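Local structure of TRAP dicarboxylate ABC transporter, substrate-binding protein (Roseobacter denitrificans, 4OVQ) at residues 139-144 and 263-268; 85-90 and 235-240. The protein binds beta-D-glucuronate and, as a periplasmic solute-binding component, probably hands this sugar acid to a membrane-embedded TRAP transporter. One frame throughout, in Å; residues are numbered along the deposited sequence.

How the contacts relate
Contacts 1 and 2 illustrate how one sheet can be tied to its neighbours by quite different chemistry. Both are buried, and both use the five-stranded mixed sheet, since strands 135-141 and 234-239 lie side by side in it; Ala139 O probably accepts a hydrogen bond from Ile236 N. Contact 2 lies within the sheet, where two strands pair through their backbones. Contact 1 joins an edge strand of the sheet, 135-141, to helix 248-282 through side chains, and its Arg266 border is partly exposed and uses a water. The ring of Tyr141 packs against Asn86 ND2, and Asn38 hydrogen-bonds the amide side chains of both contacts, Gln265 and Asn86.

Contact 1: 139-144 and 263-268; sequences AWYDAG and LYQRDL
Tyr141 and Asp142 meet Gln265 of the long helix 248-282 in a strand-to-helix contact at the C-terminal end of edge strand 135-141, in the five-stranded mixed sheet of this TRAP solute-binding protein. Gln265 clamps the backbone of Asp142 in bidentate fashion, both ends of one amide serving one residue. OE1 accepts from Asp142 N across 3.0 Å, the donor tilted from the plane of the glutamine carbonyl. NE2 donates to Asp142 O at 2.8 Å, arriving in the carbonyl plane on a lone pair, and also bonds Asn38 OD1. A first torsion that sets CG anti to the backbone N (chi1 -169°), followed by a bend at chi2, lays the Gln265 amide nearly parallel (9°) over the CB-CG end of Tyr141. Gln265 CG stands over the ring's centre, a CH-pi contact 3.5 Å from the centroid. The phenol is also anchored at its far end, where Tyr141 OH hydrogen-bonds Ser261 of the same helix. Beyond the clamp, Asp142 OD1 accepts from Gly144 N in an Asx turn that shapes the exit from the strand. Arg266 passes Asp142 CB with its CG, and its NH2 donates to a water (2.6 Å) that donates in turn to Trp140 O.

Contact 2: 85-90 and 235-240; sequences GNFNLG and CICINI
Cys235 O accepts two hydrogen bonds from successive residues of the facing strand, one from the backbone of Phe87 and one from the side chain of Asn86. The Asn86 bond, ND2 to Cys235 O at 3.1 Å, is nearly straight (173°); it lies in the asparagine's amide plane but comes down from above the plane of the acceptor carbonyl. Asn86 manages this with CG anti to its own N (chi1 156°), while ND2 also donates to Glu234 OE1 and OD1 accepts from Asn38. A leucine in place of Asn86 would probably leave Cys235 O, Glu234 OE1 and Asn38 ND2 without this mate, so that Glu234, a beta-D-glucuronate-binding residue still held by Asn88, is less firmly fixed. Otherwise the pairing is antiparallel, with the strand directions 125° apart: Cys237 N reaches Gly85 O at 2.7 Å and Cys235 N reaches Phe87 O at 2.9 Å. On the Phe87 side of the sheet, the ring lies against Gly85 CA, leaving no room for a side chain there. Cys237 SG sits at that ring's edge, 5.1 Å from its centroid, and Cys235 SG meets Leu89 CD1 at 4.1 Å. Past the strand, Asn88 OD1 caps Gly90 N, while its ND2 bonds Glu234 and the residue touches the bound glucuronate. A returning strand set antiparallel between the third and fourth strands, giving the order 2-1-3-5-4, is the signature of the type II periplasmic binding protein fold, the sugar acid bound where strand 84-88 ends and the returning strand begins.

Contact 1: 139-144 and 263-268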
loop_
_atom_site.group_PDB
_atom_site.type_symbol
_atom_site.label_atom_id
_atom_site.label_comp_id
_atom_site.label_asym_id
_atom_site.label_seq_id
_atom_site.Cartn_x
_atom_site.Cartn_y
_atom_site.Cartn_z
ATOM N N ALA A 139 6.920 -8.357 8.418
ATOM C CA ALA A 139 7.336 -8.750 7.085
ATOM C C ALA A 139 6.734 -7.798 6.084
ATOM O O ALA A 139 5.753 -7.110 6.396
ATOM C CB ALA A 139 6.906 -10.172 6.790
ATOM N N TRP A 140 7.313 -7.749 4.890
ATOM C CA TRP A 140 6.875 -6.866 3.845
ATOM C C TRP A 140 6.119 -7.632 2.717
ATOM O O TRP A 140 6.576 -8.669 2.202
ATOM C CB TRP A 140 8.068 -6.133 3.205
ATOM C CG TRP A 140 8.941 -5.363 4.141
ATOM C CD1 TRP A 140 10.258 -5.617 4.413
ATOM C CD2 TRP A 140 8.591 -4.205 4.903
ATOM N NE1 TRP A 140 10.734 -4.707 5.317
ATOM C CE2 TRP A 140 9.741 -3.811 5.617
ATOM C CE3 TRP A 140 7.420 -3.452 5.054
ATOM C CZ2 TRP A 140 9.746 -2.719 6.486
ATOM C CZ3 TRP A 140 7.445 -2.351 5.911
ATOM C CH2 TRP A 140 8.599 -2.007 6.615
ATOM N N TYR A 141 4.995 -7.074 2.296
ATOM C CA TYR A 141 4.231 -7.591 1.172
ATOM C C TYR A 141 4.371 -6.686 -0.044
ATOM O O TYR A 141 4.558 -5.464 0.096
ATOM C CB TYR A 141 2.743 -7.608 1.537
ATOM C CG TYR A 141 2.197 -8.776 2.322
ATOM C CD1 TYR A 141 2.995 -9.813 2.803
ATOM C CD2 TYR A 141 0.826 -8.840 2.552
ATOM C CE1 TYR A 141 2.425 -10.872 3.513
ATOM C CE2 TYR A 141 0.255 -9.878 3.244
ATOM C CZ TYR A 141 1.043 -10.887 3.713
ATOM O OH TYR A 141 0.439 -11.923 4.402
ATOM N N ASP A 142 4.262 -7.268 -1.239
ATOM C CA ASP A 142 4.252 -6.550 -2.518
ATOM C C ASP A 142 2.854 -6.023 -2.801
ATOM O O ASP A 142 1.849 -6.728 -2.595
ATOM C CB ASP A 142 4.634 -7.569 -3.611
ATOM C CG ASP A 142 5.133 -6.931 -4.896
ATOM O OD1 ASP A 142 4.912 -5.733 -5.158
ATOM O OD2 ASP A 142 5.784 -7.668 -5.675
ATOM N N ALA A 143 2.767 -4.777 -3.272
ATOM C CA ALA A 143 1.517 -4.224 -3.816
ATOM C C ALA A 143 1.774 -3.545 -5.143
ATOM O O ALA A 143 0.975 -2.716 -5.596
ATOM C CB ALA A 143 0.855 -3.246 -2.842
ATOM N N GLY A 144 2.877 -3.923 -5.790
ATOM C CA GLY A 144 3.184 -3.416 -7.102
ATOM C C GLY A 144 3.292 -1.913 -7.201
ATOM O O GLY A 144 3.597 -1.228 -6.237
ATOM N N LEU A 263 6.921 -14.324 1.769
ATOM C CA LEU A 263 7.502 -14.938 0.575
ATOM C C LEU A 263 6.421 -15.587 -0.298
ATOM O O LEU A 263 6.429 -15.459 -1.511
ATOM C CB LEU A 263 8.562 -15.954 0.988
ATOM C CG LEU A 263 9.781 -15.334 1.679
ATOM C CD1 LEU A 263 10.769 -16.410 2.040
ATOM C CD2 LEU A 263 10.472 -14.268 0.805
ATOM N N TYR A 264 5.430 -16.223 0.334
ATOM C CA TYR A 264 4.301 -16.790 -0.416
ATOM C C TYR A 264 3.471 -15.696 -1.103
ATOM O O TYR A 264 3.145 -15.772 -2.285
ATOM C CB TYR A 264 3.461 -17.615 0.566
ATOM C CG TYR A 264 2.289 -18.375 -0.004
ATOM C CD1 TYR A 264 2.396 -19.127 -1.177
ATOM C CD2 TYR A 264 1.073 -18.361 0.661
ATOM C CE1 TYR A 264 1.307 -19.834 -1.664
ATOM C CE2 TYR A 264 -0.000 -19.063 0.191
ATOM C CZ TYR A 264 0.113 -19.789 -0.968
ATOM O OH TYR A 264 -1.000 -20.480 -1.409
ATOM N N GLN A 265 3.180 -14.632 -0.348
ATOM C CA GLN A 265 2.440 -13.495 -0.874
ATOM C C GLN A 265 3.097 -12.932 -2.128
ATOM O O GLN A 265 2.422 -12.586 -3.110
ATOM C CB GLN A 265 2.297 -12.389 0.187
ATOM C CG GLN A 265 1.313 -11.275 -0.201
ATOM C CD GLN A 265 1.947 -10.128 -0.994
ATOM O OE1 GLN A 265 3.159 -10.012 -1.061
ATOM N NE2 GLN A 265 1.120 -9.295 -1.599
ATOM N N ARG A 266 4.419 -12.860 -2.089
ATOM C CA ARG A 266 5.142 -12.300 -3.214
ATOM C C ARG A 266 5.017 -13.209 -4.439
ATOM O O ARG A 266 4.797 -12.708 -5.555
ATOM C CB ARG A 266 6.560 -11.956 -2.818
ATOM C CG ARG A 266 6.563 -10.740 -1.891
ATOM C CD ARG A 266 7.856 -10.493 -1.210
ATOM N NE ARG A 266 8.961 -10.374 -2.132
ATOM C CZ ARG A 266 10.228 -10.291 -1.747
ATOM N NH1 ARG A 266 11.187 -10.193 -2.667
ATOM N NH2 ARG A 266 10.537 -10.313 -0.448
ATOM N N ASP A 267 5.046 -14.528 -4.226
ATOM C CA ASP A 267 4.798 -15.475 -5.333
ATOM C C ASP A 267 3.365 -15.353 -5.859
ATOM O O ASP A 267 3.129 -15.360 -7.077
ATOM C CB ASP A 267 5.040 -16.913 -4.869
ATOM C CG ASP A 267 6.499 -17.199 -4.566
ATOM O OD1 ASP A 267 7.389 -16.461 -5.061
ATOM O OD2 ASP A 267 6.776 -18.182 -3.831
ATOM N N LEU A 268 2.394 -15.278 -4.958
ATOM C CA LEU A 268 0.994 -15.112 -5.368
ATOM C C LEU A 268 0.828 -13.793 -6.120
ATOM O O LEU A 268 0.121 -13.708 -7.120
ATOM C CB LEU A 268 0.032 -15.144 -4.172
ATOM C CG LEU A 268 -0.050 -16.445 -3.380
ATOM C CD1 LEU A 268 -0.994 -16.282 -2.182
ATOM C CD2 LEU A 268 -0.508 -17.571 -4.309
HETATM O O HOH W 1 9.133 -9.969 1.750
#

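Contact 2: 85-90 and 235-240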
loop_
_atom_site.group_PDB
_atom_site.type_symbol
_atom_site.label_atom_id
_atom_site.label_comp_id
_atom_site.label_asym_id
_atom_site.label_seq_id
_atom_site.Cartn_x
_atom_site.Cartn_y
_atom_site.Cartn_z
ATOM N N GLY A 85 -2.610 -6.459 11.593
ATOM C CA GLY A 85 -3.144 -5.934 10.343
ATOM C C GLY A 85 -2.175 -6.189 9.205
ATOM O O GLY A 85 -0.972 -6.255 9.390
ATOM N N ASN A 86 -2.705 -6.394 8.015
ATOM C CA ASN A 86 -1.937 -6.208 6.803
ATOM C C ASN A 86 -2.264 -4.797 6.324
ATOM O O ASN A 86 -3.351 -4.547 5.807
ATOM C CB ASN A 86 -2.306 -7.276 5.758
ATOM C CG ASN A 86 -2.011 -6.847 4.323
ATOM O OD1 ASN A 86 -2.785 -7.123 3.408
ATOM N ND2 ASN A 86 -0.906 -6.152 4.126
ATOM N N PHE A 87 -1.324 -3.895 6.526
ATOM C CA PHE A 87 -1.488 -2.501 6.197
ATOM C C PHE A 87 -0.574 -2.072 5.029
ATOM O O PHE A 87 0.651 -2.299 5.028
ATOM C CB PHE A 87 -1.206 -1.603 7.414
ATOM C CG PHE A 87 -2.132 -1.815 8.561
ATOM C CD1 PHE A 87 -3.482 -2.011 8.346
ATOM C CD2 PHE A 87 -1.629 -1.802 9.856
ATOM C CE1 PHE A 87 -4.345 -2.213 9.414
ATOM C CE2 PHE A 87 -2.463 -1.990 10.936
ATOM C CZ PHE A 87 -3.819 -2.189 10.714
ATOM N N ASN A 88 -1.184 -1.387 4.069
ATOM C CA ASN A 88 -0.417 -0.603 3.097
ATOM C C ASN A 88 0.281 0.543 3.829
ATOM O O ASN A 88 -0.301 1.145 4.738
ATOM C CB ASN A 88 -1.398 -0.016 2.108
ATOM C CG ASN A 88 -0.740 0.644 0.904
ATOM O OD1 ASN A 88 -0.545 1.872 0.888
ATOM N ND2 ASN A 88 -0.497 -0.132 -0.141
ATOM N N LEU A 89 1.511 0.874 3.464
ATOM C CA LEU A 89 2.206 1.954 4.187
ATOM C C LEU A 89 1.674 3.354 3.905
ATOM O O LEU A 89 1.949 4.273 4.661
ATOM C CB LEU A 89 3.723 1.884 3.981
ATOM C CG LEU A 89 4.405 1.198 5.166
ATOM C CD1 LEU A 89 4.022 -0.253 5.306
ATOM C CD2 LEU A 89 5.932 1.357 5.081
ATOM N N GLY A 90 0.892 3.510 2.837
ATOM C CA GLY A 90 0.301 4.800 2.502
ATOM C C GLY A 90 -0.417 5.478 3.650
ATOM O O GLY A 90 -0.090 6.585 4.054
ATOM N N CYS A 235 2.837 -4.201 4.874
ATOM C CA CYS A 235 3.421 -5.039 5.880
ATOM C C CYS A 235 2.372 -5.938 6.541
ATOM O O CYS A 235 1.167 -5.685 6.437
ATOM C CB CYS A 235 4.127 -4.180 6.927
ATOM S SG CYS A 235 2.966 -3.202 7.938
ATOM N N ILE A 236 2.851 -6.959 7.218
ATOM C CA ILE A 236 2.145 -7.613 8.288
ATOM C C ILE A 236 2.579 -6.863 9.542
ATOM O O ILE A 236 3.797 -6.824 9.808
ATOM C CB ILE A 236 2.527 -9.121 8.398
ATOM C CG1 ILE A 236 2.302 -9.866 7.072
ATOM C CG2 ILE A 236 1.764 -9.791 9.552
ATOM C CD1 ILE A 236 2.663 -11.328 7.125
ATOM N N CYS A 237 1.615 -6.292 10.286
ATOM C CA CYS A 237 1.751 -5.299 11.397
ATOM C C CYS A 237 1.271 -6.035 12.667
ATOM O O CYS A 237 0.275 -6.761 12.614
ATOM C CB CYS A 237 0.872 -3.952 11.191
ATOM S SG CYS A 237 1.336 -2.645 12.199
ATOM N N ILE A 238 1.970 -5.875 13.785
ATOM C CA ILE A 238 1.440 -6.315 15.089
ATOM C C ILE A 238 1.564 -5.170 16.094
ATOM O O ILE A 238 2.549 -4.422 16.119
ATOM C CB ILE A 238 2.156 -7.612 15.644
ATOM C CG1 ILE A 238 1.439 -8.179 16.888
ATOM C CG2 ILE A 238 3.631 -7.362 15.904
ATOM C CD1 ILE A 238 1.875 -9.588 17.286
ATOM N N ASN A 239 0.562 -5.083 16.967
ATOM C CA ASN A 239 0.622 -4.202 18.115
ATOM C C ASN A 239 1.875 -4.524 18.923
ATOM O O ASN A 239 2.104 -5.685 19.275
ATOM C CB ASN A 239 -0.632 -4.411 18.941
ATOM C CG ASN A 239 -0.562 -3.716 20.246
ATOM O OD1 ASN A 239 -0.128 -4.299 21.254
ATOM N ND2 ASN A 239 -0.930 -2.443 20.241
ATOM N N ILE A 240 2.705 -3.523 19.201
ATOM C CA ILE A 240 4.014 -3.812 19.781
ATOM C C ILE A 240 3.937 -4.371 21.215
ATOM O O ILE A 240 4.792 -5.157 21.614
ATOM C CB ILE A 240 4.980 -2.625 19.680
ATOM C CG1 ILE A 240 6.427 -3.145 19.742
ATOM C CG2 ILE A 240 4.670 -1.627 20.753
ATOM C CD1 ILE A 240 7.382 -2.369 18.883
#